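Local coordinates for transcriptional activator TenA-1 (Sulfolobus solfataricus P2, PDB 2QZC), which probably acts in thiamin metabolism as a TenA-like thiaminase with an all-helical, heme oxygenase-like fold, at residues K21-E26 with S142-Y147; E26-M31 with G201-S206; D39-Y44 with K157-F162. One frame throughout, in Å; residues are numbered along the deposited sequence.

Contact 1. Residues K21-E26 with S142-Y147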
loop_
_atom_site.group_PDB
_atom_site.type_symbol
_atom_site.label_atom_id
_atom_site.label_comp_id
_atom_site.label_asym_id
_atom_site.label_seq_id
_atom_site.Cartn_x
_atom_site.Cartn_y
_atom_site.Cartn_z
ATOM N N LYS A 21 22.088 -8.710 -21.165
ATOM C CA LYS A 21 23.151 -8.346 -20.206
ATOM C C LYS A 21 22.637 -8.404 -18.767
ATOM O O LYS A 21 23.400 -8.640 -17.834
ATOM C CB LYS A 21 23.760 -6.986 -20.506
ATOM C CG LYS A 21 24.646 -6.996 -21.756
ATOM C CD LYS A 21 25.236 -5.655 -22.066
ATOM C CE LYS A 21 26.131 -5.739 -23.302
ATOM N NZ LYS A 21 26.818 -4.433 -23.493
ATOM N N TYR A 22 21.328 -8.155 -18.599
ATOM C CA TYR A 22 20.641 -8.242 -17.311
ATOM C C TYR A 22 20.254 -9.686 -16.963
ATOM O O TYR A 22 20.722 -10.238 -15.959
ATOM C CB TYR A 22 19.408 -7.301 -17.343
ATOM C CG TYR A 22 18.345 -7.475 -16.271
ATOM C CD1 TYR A 22 18.657 -7.875 -14.983
ATOM C CD2 TYR A 22 17.007 -7.151 -16.545
ATOM C CE1 TYR A 22 17.673 -8.029 -14.018
ATOM C CE2 TYR A 22 16.015 -7.271 -15.570
ATOM C CZ TYR A 22 16.379 -7.669 -14.298
ATOM O OH TYR A 22 15.416 -7.801 -13.317
ATOM N N VAL A 23 19.392 -10.298 -17.760
ATOM C CA VAL A 23 18.824 -11.598 -17.398
ATOM C C VAL A 23 19.751 -12.791 -17.633
ATOM O O VAL A 23 19.462 -13.873 -17.116
ATOM C CB VAL A 23 17.431 -11.840 -18.008
ATOM C CG1 VAL A 23 16.430 -10.757 -17.566
ATOM C CG2 VAL A 23 17.502 -11.978 -19.540
ATOM N N LYS A 24 20.829 -12.582 -18.376
ATOM C CA LYS A 24 21.869 -13.608 -18.582
ATOM C C LYS A 24 23.209 -13.112 -18.041
ATOM O O LYS A 24 24.280 -13.550 -18.484
ATOM C CB LYS A 24 21.989 -14.007 -20.070
ATOM C CG LYS A 24 20.721 -14.505 -20.681
ATOM C CD LYS A 24 20.927 -14.891 -22.170
ATOM C CE LYS A 24 19.704 -15.651 -22.728
ATOM N NZ LYS A 24 19.947 -16.065 -24.120
ATOM N N HIS A 25 23.170 -12.238 -17.021
ATOM C CA HIS A 25 24.389 -11.704 -16.410
ATOM C C HIS A 25 25.264 -12.829 -15.820
ATOM O O HIS A 25 24.739 -13.840 -15.366
ATOM C CB HIS A 25 23.994 -10.748 -15.255
ATOM C CG HIS A 25 25.096 -9.853 -14.800
ATOM N ND1 HIS A 25 26.104 -10.248 -13.938
ATOM C CD2 HIS A 25 25.310 -8.544 -15.067
ATOM C CE1 HIS A 25 26.913 -9.219 -13.740
ATOM N NE2 HIS A 25 26.454 -8.173 -14.421
ATOM N N GLU A 26 26.578 -12.607 -15.833
ATOM C CA GLU A 26 27.563 -13.506 -15.206
ATOM C C GLU A 26 27.096 -13.992 -13.828
ATOM O O GLU A 26 27.204 -15.172 -13.496
ATOM C CB GLU A 26 28.900 -12.789 -15.070
ATOM C CG GLU A 26 30.006 -13.577 -14.361
ATOM C CD GLU A 26 31.328 -12.836 -14.287
ATOM O OE1 GLU A 26 31.456 -11.713 -14.823
ATOM O OE2 GLU A 26 32.248 -13.406 -13.657
ATOM N N SER A 142 11.251 -12.725 -12.559
ATOM C CA SER A 142 10.401 -13.875 -12.938
ATOM C C SER A 142 11.158 -14.780 -13.922
ATOM O O SER A 142 11.211 -16.019 -13.745
ATOM C CB SER A 142 9.098 -13.380 -13.552
ATOM O OG SER A 142 8.211 -14.479 -13.745
ATOM N N ILE A 143 11.794 -14.158 -14.925
ATOM C CA ILE A 143 12.581 -14.837 -15.972
ATOM C C ILE A 143 13.799 -15.526 -15.367
ATOM O O ILE A 143 14.146 -16.676 -15.689
ATOM C CB ILE A 143 13.029 -13.808 -17.077
ATOM C CG1 ILE A 143 11.815 -13.448 -17.928
ATOM C CG2 ILE A 143 14.164 -14.345 -17.986
ATOM C CD1 ILE A 143 12.091 -12.359 -18.910
ATOM N N VAL A 144 14.494 -14.800 -14.523
ATOM C CA VAL A 144 15.697 -15.309 -13.897
ATOM C C VAL A 144 15.390 -16.478 -12.972
ATOM O O VAL A 144 16.126 -17.470 -12.965
ATOM C CB VAL A 144 16.449 -14.177 -13.157
ATOM C CG1 VAL A 144 17.617 -14.718 -12.286
ATOM C CG2 VAL A 144 16.930 -13.113 -14.164
ATOM N N GLY A 145 14.323 -16.371 -12.199
ATOM C CA GLY A 145 13.918 -17.465 -11.322
ATOM C C GLY A 145 13.605 -18.727 -12.103
ATOM O O GLY A 145 14.022 -19.824 -11.684
ATOM N N ASP A 146 12.930 -18.609 -13.250
ATOM C CA ASP A 146 12.636 -19.797 -14.096
ATOM C C ASP A 146 13.913 -20.479 -14.590
ATOM O O ASP A 146 13.914 -21.706 -14.817
ATOM C CB ASP A 146 11.791 -19.437 -15.306
ATOM C CG ASP A 146 10.397 -18.985 -14.944
ATOM O OD1 ASP A 146 9.909 -19.203 -13.806
ATOM O OD2 ASP A 146 9.779 -18.387 -15.851
ATOM N N TYR A 147 14.978 -19.716 -14.780
ATOM C CA TYR A 147 16.257 -20.240 -15.230
ATOM C C TYR A 147 17.059 -20.881 -14.099
ATOM O O TYR A 147 17.518 -22.036 -14.185
ATOM C CB TYR A 147 17.058 -19.134 -15.893
ATOM C CG TYR A 147 18.404 -19.542 -16.420
ATOM C CD1 TYR A 147 18.525 -20.435 -17.468
ATOM C CD2 TYR A 147 19.561 -18.996 -15.890
ATOM C CE1 TYR A 147 19.809 -20.793 -17.958
ATOM C CE2 TYR A 147 20.819 -19.330 -16.361
ATOM C CZ TYR A 147 20.944 -20.217 -17.394
ATOM O OH TYR A 147 22.227 -20.518 -17.834
#

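Contact 2. Residues E26-M31 with G201-S206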
loop_
_atom_site.group_PDB
_atom_site.type_symbol
_atom_site.label_atom_id
_atom_site.label_comp_id
_atom_site.label_asym_id
_atom_site.label_seq_id
_atom_site.Cartn_x
_atom_site.Cartn_y
_atom_site.Cartn_z
ATOM N N GLU A 26 26.578 -12.607 -15.833
ATOM C CA GLU A 26 27.563 -13.506 -15.206
ATOM C C GLU A 26 27.096 -13.992 -13.828
ATOM O O GLU A 26 27.204 -15.172 -13.496
ATOM C CB GLU A 26 28.900 -12.789 -15.070
ATOM C CG GLU A 26 30.006 -13.577 -14.361
ATOM C CD GLU A 26 31.328 -12.836 -14.287
ATOM O OE1 GLU A 26 31.456 -11.713 -14.823
ATOM O OE2 GLU A 26 32.248 -13.406 -13.657
ATOM N N PHE A 27 26.594 -13.078 -13.002
ATOM C CA PHE A 27 26.120 -13.410 -11.654
ATOM C C PHE A 27 25.078 -14.533 -11.729
ATOM O O PHE A 27 25.119 -15.478 -10.943
ATOM C CB PHE A 27 25.510 -12.160 -10.994
ATOM C CG PHE A 27 25.122 -12.330 -9.546
ATOM C CD1 PHE A 27 23.916 -12.955 -9.174
ATOM C CD2 PHE A 27 25.899 -11.790 -8.537
ATOM C CE1 PHE A 27 23.525 -13.051 -7.827
ATOM C CE2 PHE A 27 25.522 -11.889 -7.197
ATOM C CZ PHE A 27 24.328 -12.534 -6.844
ATOM N N ILE A 28 24.120 -14.391 -12.638
ATOM C CA ILE A 28 23.056 -15.376 -12.842
ATOM C C ILE A 28 23.585 -16.697 -13.411
ATOM O O ILE A 28 23.155 -17.775 -12.967
ATOM C CB ILE A 28 21.964 -14.798 -13.765
ATOM C CG1 ILE A 28 21.247 -13.676 -12.989
ATOM C CG2 ILE A 28 20.992 -15.886 -14.298
ATOM C CD1 ILE A 28 20.474 -12.739 -13.939
ATOM N N LEU A 29 24.500 -16.619 -14.375
ATOM C CA LEU A 29 25.116 -17.832 -14.940
ATOM C C LEU A 29 25.842 -18.613 -13.860
ATOM O O LEU A 29 25.781 -19.854 -13.857
ATOM C CB LEU A 29 26.078 -17.477 -16.074
ATOM C CG LEU A 29 25.510 -16.715 -17.278
ATOM C CD1 LEU A 29 26.589 -16.445 -18.392
ATOM C CD2 LEU A 29 24.263 -17.410 -17.836
ATOM N N LYS A 30 26.489 -17.915 -12.921
ATOM C CA LYS A 30 27.202 -18.562 -11.815
ATOM C C LYS A 30 26.239 -19.115 -10.771
ATOM O O LYS A 30 26.573 -20.083 -10.084
ATOM C CB LYS A 30 28.264 -17.674 -11.202
ATOM C CG LYS A 30 29.364 -17.305 -12.194
ATOM C CD LYS A 30 30.504 -16.540 -11.565
ATOM C CE LYS A 30 31.437 -17.477 -10.782
ATOM N NZ LYS A 30 32.084 -18.576 -11.616
HETATM N N MSE A 31 25.048 -18.511 -10.618
HETATM C CA MSE A 31 24.011 -19.133 -9.770
HETATM C C MSE A 31 23.521 -20.450 -10.400
HETATM O O MSE A 31 23.346 -21.455 -9.711
HETATM C CB MSE A 31 22.802 -18.207 -9.489
HETATM C CG MSE A 31 23.114 -17.172 -8.471
HETATM SE SE MSE A 31 21.481 -16.355 -7.775
HETATM C CE MSE A 31 20.947 -15.492 -9.299
ATOM N N GLY A 201 24.179 -3.120 -13.298
ATOM C CA GLY A 201 25.102 -2.569 -12.329
ATOM C C GLY A 201 24.991 -3.200 -10.963
ATOM O O GLY A 201 25.982 -3.349 -10.246
ATOM N N PHE A 202 23.777 -3.570 -10.574
ATOM C CA PHE A 202 23.534 -4.198 -9.248
ATOM C C PHE A 202 24.252 -5.551 -9.145
ATOM O O PHE A 202 24.919 -5.837 -8.142
ATOM C CB PHE A 202 22.009 -4.363 -9.026
ATOM C CG PHE A 202 21.598 -4.507 -7.589
ATOM C CD1 PHE A 202 21.667 -5.719 -6.930
ATOM C CD2 PHE A 202 21.120 -3.403 -6.892
ATOM C CE1 PHE A 202 21.319 -5.808 -5.527
ATOM C CE2 PHE A 202 20.722 -3.509 -5.564
ATOM C CZ PHE A 202 20.848 -4.701 -4.890
ATOM N N TRP A 203 24.156 -6.339 -10.208
ATOM C CA TRP A 203 24.868 -7.629 -10.229
ATOM C C TRP A 203 26.371 -7.390 -10.292
ATOM O O TRP A 203 27.131 -8.113 -9.643
ATOM C CB TRP A 203 24.482 -8.456 -11.440
ATOM C CG TRP A 203 23.110 -8.906 -11.711
ATOM C CD1 TRP A 203 22.461 -8.788 -12.914
ATOM C CD2 TRP A 203 22.226 -9.632 -10.855
ATOM N NE1 TRP A 203 21.253 -9.407 -12.855
ATOM C CE2 TRP A 203 21.056 -9.895 -11.601
ATOM C CE3 TRP A 203 22.300 -10.062 -9.506
ATOM C CZ2 TRP A 203 19.927 -10.578 -11.062
ATOM C CZ3 TRP A 203 21.226 -10.729 -8.982
ATOM C CH2 TRP A 203 20.031 -10.995 -9.788
ATOM N N ASP A 204 26.828 -6.437 -11.113
ATOM C CA ASP A 204 28.261 -6.026 -11.236
ATOM C C ASP A 204 28.833 -5.696 -9.834
ATOM O O ASP A 204 29.925 -6.124 -9.428
ATOM C CB ASP A 204 28.476 -4.710 -12.082
ATOM C CG ASP A 204 28.162 -4.802 -13.624
ATOM O OD1 ASP A 204 28.119 -5.912 -14.160
ATOM O OD2 ASP A 204 27.945 -3.702 -14.288
ATOM N N ALA A 205 28.098 -4.863 -9.111
ATOM C CA ALA A 205 28.525 -4.363 -7.808
ATOM C C ALA A 205 28.621 -5.474 -6.767
ATOM O O ALA A 205 29.481 -5.412 -5.864
ATOM C CB ALA A 205 27.584 -3.249 -7.334
ATOM N N SER A 206 27.769 -6.496 -6.904
ATOM C CA SER A 206 27.812 -7.654 -6.015
ATOM C C SER A 206 29.029 -8.524 -6.364
ATOM O O SER A 206 29.736 -8.963 -5.453
ATOM C CB SER A 206 26.497 -8.426 -6.033
ATOM O OG SER A 206 25.485 -7.728 -5.308
#

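Contact 3. Residues D39-Y44 with K157-F162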
loop_
_atom_site.group_PDB
_atom_site.type_symbol
_atom_site.label_atom_id
_atom_site.label_comp_id
_atom_site.label_asym_id
_atom_site.label_seq_id
_atom_site.Cartn_x
_atom_site.Cartn_y
_atom_site.Cartn_z
ATOM N N ASP A 39 29.899 -16.092 -0.314
ATOM C CA ASP A 39 30.186 -14.750 0.265
ATOM C C ASP A 39 29.658 -13.627 -0.650
ATOM O O ASP A 39 29.223 -12.569 -0.147
ATOM C CB ASP A 39 31.677 -14.498 0.606
ATOM C CG ASP A 39 32.582 -14.318 -0.634
ATOM O OD1 ASP A 39 32.679 -15.260 -1.448
ATOM O OD2 ASP A 39 33.233 -13.252 -0.789
ATOM N N ILE A 40 29.717 -13.850 -1.968
ATOM C CA ILE A 40 29.198 -12.868 -2.927
ATOM C C ILE A 40 27.689 -12.885 -2.860
ATOM O O ILE A 40 27.044 -11.808 -2.879
ATOM C CB ILE A 40 29.747 -13.085 -4.338
ATOM C CG1 ILE A 40 31.233 -12.694 -4.334
ATOM C CG2 ILE A 40 28.966 -12.265 -5.387
ATOM C CD1 ILE A 40 31.953 -12.934 -5.642
ATOM N N PHE A 41 27.081 -14.071 -2.795
ATOM C CA PHE A 41 25.624 -14.124 -2.688
ATOM C C PHE A 41 25.133 -13.471 -1.402
ATOM O O PHE A 41 24.092 -12.781 -1.395
ATOM C CB PHE A 41 25.124 -15.568 -2.741
ATOM C CG PHE A 41 23.622 -15.675 -2.805
ATOM C CD1 PHE A 41 22.944 -15.234 -3.935
ATOM C CD2 PHE A 41 22.912 -16.298 -1.796
ATOM C CE1 PHE A 41 21.573 -15.349 -4.019
ATOM C CE2 PHE A 41 21.535 -16.420 -1.897
ATOM C CZ PHE A 41 20.889 -15.965 -3.022
ATOM N N ARG A 42 25.878 -13.619 -0.303
ATOM C CA ARG A 42 25.521 -12.999 0.964
ATOM C C ARG A 42 25.544 -11.474 0.831
ATOM O O ARG A 42 24.604 -10.802 1.262
ATOM C CB ARG A 42 26.463 -13.453 2.074
ATOM C CG ARG A 42 26.088 -12.935 3.397
ATOM C CD ARG A 42 26.994 -13.443 4.534
ATOM N NE ARG A 42 26.559 -12.861 5.805
ATOM C CZ ARG A 42 27.001 -11.712 6.323
ATOM N NH1 ARG A 42 27.925 -10.977 5.724
ATOM N NH2 ARG A 42 26.500 -11.299 7.483
ATOM N N TYR A 43 26.593 -10.948 0.210
ATOM C CA TYR A 43 26.735 -9.501 -0.029
ATOM C C TYR A 43 25.491 -9.027 -0.810
ATOM O O TYR A 43 24.848 -7.987 -0.462
ATOM C CB TYR A 43 27.980 -9.220 -0.856
ATOM C CG TYR A 43 28.141 -7.785 -1.278
ATOM C CD1 TYR A 43 27.447 -7.274 -2.369
ATOM C CD2 TYR A 43 28.965 -6.910 -0.566
ATOM C CE1 TYR A 43 27.594 -5.962 -2.751
ATOM C CE2 TYR A 43 29.127 -5.572 -0.952
ATOM C CZ TYR A 43 28.413 -5.104 -2.053
ATOM O OH TYR A 43 28.546 -3.797 -2.456
ATOM N N TYR A 44 25.159 -9.765 -1.876
ATOM C CA TYR A 44 23.988 -9.457 -2.726
ATOM C C TYR A 44 22.700 -9.425 -1.900
ATOM O O TYR A 44 21.855 -8.506 -2.010
ATOM C CB TYR A 44 23.860 -10.471 -3.901
ATOM C CG TYR A 44 22.474 -10.501 -4.504
ATOM C CD1 TYR A 44 22.043 -9.480 -5.356
ATOM C CD2 TYR A 44 21.593 -11.525 -4.193
ATOM C CE1 TYR A 44 20.739 -9.493 -5.847
ATOM C CE2 TYR A 44 20.309 -11.558 -4.704
ATOM C CZ TYR A 44 19.888 -10.531 -5.520
ATOM O OH TYR A 44 18.583 -10.553 -5.988
ATOM N N LYS A 157 18.811 -22.701 -5.807
ATOM C CA LYS A 157 17.511 -23.275 -6.118
ATOM C C LYS A 157 16.443 -22.716 -5.152
ATOM O O LYS A 157 15.324 -22.395 -5.556
ATOM C CB LYS A 157 17.588 -24.827 -6.032
ATOM C CG LYS A 157 16.319 -25.537 -6.424
ATOM C CD LYS A 157 16.418 -27.081 -6.284
ATOM C CE LYS A 157 17.340 -27.705 -7.260
ATOM N NZ LYS A 157 16.946 -27.550 -8.697
ATOM N N THR A 158 16.792 -22.621 -3.875
ATOM C CA THR A 158 15.862 -22.070 -2.862
ATOM C C THR A 158 15.501 -20.617 -3.174
ATOM O O THR A 158 14.319 -20.250 -3.153
ATOM C CB THR A 158 16.446 -22.156 -1.445
ATOM O OG1 THR A 158 16.677 -23.538 -1.100
ATOM C CG2 THR A 158 15.486 -21.549 -0.399
ATOM N N TRP A 159 16.519 -19.809 -3.475
ATOM C CA TRP A 159 16.277 -18.406 -3.848
ATOM C C TRP A 159 15.362 -18.334 -5.054
ATOM O O TRP A 159 14.365 -17.592 -5.049
ATOM C CB TRP A 159 17.619 -17.736 -4.157
ATOM C CG TRP A 159 17.502 -16.318 -4.697
ATOM C CD1 TRP A 159 17.421 -15.159 -3.968
ATOM C CD2 TRP A 159 17.514 -15.938 -6.062
ATOM N NE1 TRP A 159 17.320 -14.095 -4.804
ATOM C CE2 TRP A 159 17.365 -14.521 -6.096
ATOM C CE3 TRP A 159 17.557 -16.636 -7.268
ATOM C CZ2 TRP A 159 17.317 -13.807 -7.294
ATOM C CZ3 TRP A 159 17.464 -15.947 -8.448
ATOM C CH2 TRP A 159 17.366 -14.523 -8.460
ATOM N N ALA A 160 15.680 -19.107 -6.095
ATOM C CA ALA A 160 14.912 -19.103 -7.335
ATOM C C ALA A 160 13.484 -19.584 -7.178
ATOM O O ALA A 160 12.589 -19.096 -7.891
ATOM C CB ALA A 160 15.620 -19.903 -8.446
ATOM N N SER A 161 13.241 -20.485 -6.220
ATOM C CA SER A 161 11.904 -21.075 -6.053
ATOM C C SER A 161 10.861 -20.030 -5.735
ATOM O O SER A 161 9.712 -20.189 -6.150
ATOM C CB SER A 161 11.911 -22.182 -5.000
ATOM O OG SER A 161 12.111 -21.651 -3.702
ATOM N N PHE A 162 11.240 -18.952 -5.030
ATOM C CA PHE A 162 10.277 -17.887 -4.798
ATOM C C PHE A 162 9.832 -17.206 -6.116
ATOM O O PHE A 162 8.639 -17.053 -6.391
ATOM C CB PHE A 162 10.789 -16.864 -3.823
ATOM C CG PHE A 162 9.874 -15.684 -3.698
ATOM C CD1 PHE A 162 8.523 -15.870 -3.328
ATOM C CD2 PHE A 162 10.316 -14.403 -4.026
ATOM C CE1 PHE A 162 7.640 -14.777 -3.262
ATOM C CE2 PHE A 162 9.451 -13.313 -3.934
ATOM C CZ PHE A 162 8.109 -13.504 -3.554
#

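Contact 1. Residues K21-E26 with S142-Y147
Val-23 packs against Val-144 and Ile-143 at the point where the backbones come closest, with the CA atoms of Val-23 and Val-144 6.0 Å apart. Just before it, Tyr-22 does not touch 142-147: its ring lies beneath CG1 of Val-23, which stands 3.8 Å from the ring plane, but its hydroxyl bonds to the carbonyl of Pro-136, earlier on the same helix 127-148. Val-23 then makes the direct contact. Its CB lies 4.1 Å from CG2 of Val-144 and, in the Ile-143 conformer described, at similar range from CG2 of that residue. In Val-144, CG1 is anti to the backbone N (chi1 171°), which leaves CG2 to meet Val-23, whose carbonyl O is 4.0 Å from that methyl. Distances of this size, with about 157 Å² buried in all, describe modest packing, mainly between aliphatic side chains. Lys-24 leaves helical geometry, and the weak bond from His-25 N to Tyr-22 O, 3.3 Å, marks the turn. His-25 occupies the N-cap position of the next helix: its ND1 accepts the N-H of Phe-27, while NE2 probably bonds to OD1 of Asp-204. The arrangement is the tight turn between helices 18-23 and 26-32, packed through the end of its first helix against the long helix 127-148, within the all-helical, heme oxygenase-like fold of the TenA family.

Contact 2. Residues E26-M31 with G201-S206
Phe-27 and the indole of Trp-203 meet as an offset pair, their planes 23° apart and the centroids of the phenyl and the six-membered ring separated by 4.7 Å. The overlap is slight: CE3 of Trp-203 sits over one face of Phe-27 toward its rim, 3.3 Å from CD1. With CG anti to the backbone N (chi1 -174°), the phenyl is carried across to the indole, and its CE2 reaches CB of Ser-206, 3.8 Å away. Ile-28 meets the NE1 and CZ2 side of the indole, its CD1 lying 3.6 Å from Trp-203 CZ2, while its CG1 stands over a face near the rim. Two successive residues of helix 26-32 therefore hold one tryptophan of helix 186-208. The short axes run 9.9 Å apart at 65°, a steep helix-helix crossing within the heme oxygenase-like bundle. Farther out, Trp-203 NE1 is bonded to the carbonyl of Tyr-22, which satisfies the buried indole N-H and helps fix the ring's rotation. The imidazole ring of His-25 also meets the indole. Tyr-44 of helix 38-63 touches both aromatic rings.

Contact 3. Residues D39-Y44 with K157-F162
The two helical segments stand well apart: Phe-41 and Trp-159, the residues nearest in register, have their CA atoms 10.3 Å from each other, and long aromatic side chains bridge the gap. Backbone i to i+4 bonds run within each segment, such as Tyr-44 N to Ile-40 O at 3.0 Å and Ser-161 N to Lys-157 O at 2.9 Å. The principal pair is T-shaped. Phe-41 presents the edge of its ring to a face of Trp-159, with the phenyl and pyrrole planes at 88° and their centroids 5.3 Å apart. CZ leads, approaching Trp-159 CD1 to 3.7 Å. All three aromatic side chains have CG anti to the backbone N (chi1 -173° in Phe-41, 174° in Trp-159), a setting that extends Phe-41 and Trp-159 toward each other. One turn on, Tyr-44 crosses the indole at roughly a right angle. Its OH lies 3.7 Å from Trp-159 CZ2, and NE1 of the indole lies in plane at the edge of its ring, 3.9 Å from CE2. The polar partner of this hydroxyl is the hydroxyl of Tyr-141, so toward Trp-159 the tyrosine contributes packing. About 127 Å² is buried. An imidazole, probably from the crystallisation liquor, lies about 4 Å from the Tyr-44 side chain, a position that may mark a pocket. The three rings form an aromatic cluster in the core of the all-helical, heme oxygenase-like bundle. Met-31 of helix 26-32 touches both Phe-41 and Trp-159, Leu-92 of helix 85-95 packs on the indole, and Phe-202 and Ser-206 of helix 186-208 both touch Tyr-44.

In the fold
From the N terminus, helices 18-23, 26-32 and the start of 38-63 successively supply the first partners. Contact 1 reaches forward to helix 127-148, closing a loop of 115 residues; contact 2 runs to helix 186-208, near the C terminus, spanning 169; contact 3 joins helix 38-63 to helix 154-164 across 112. Contact 1 crosses both others along the chain, whereas contact 3 lies wholly within the span of contact 2. Contacts 1 and 2 share Glu-26. In space, the side chains of Val-144 and Trp-159 link contacts 1 and 3, and Ser-206 against Tyr-43 links 2 and 3, tying the early helices to the later ones.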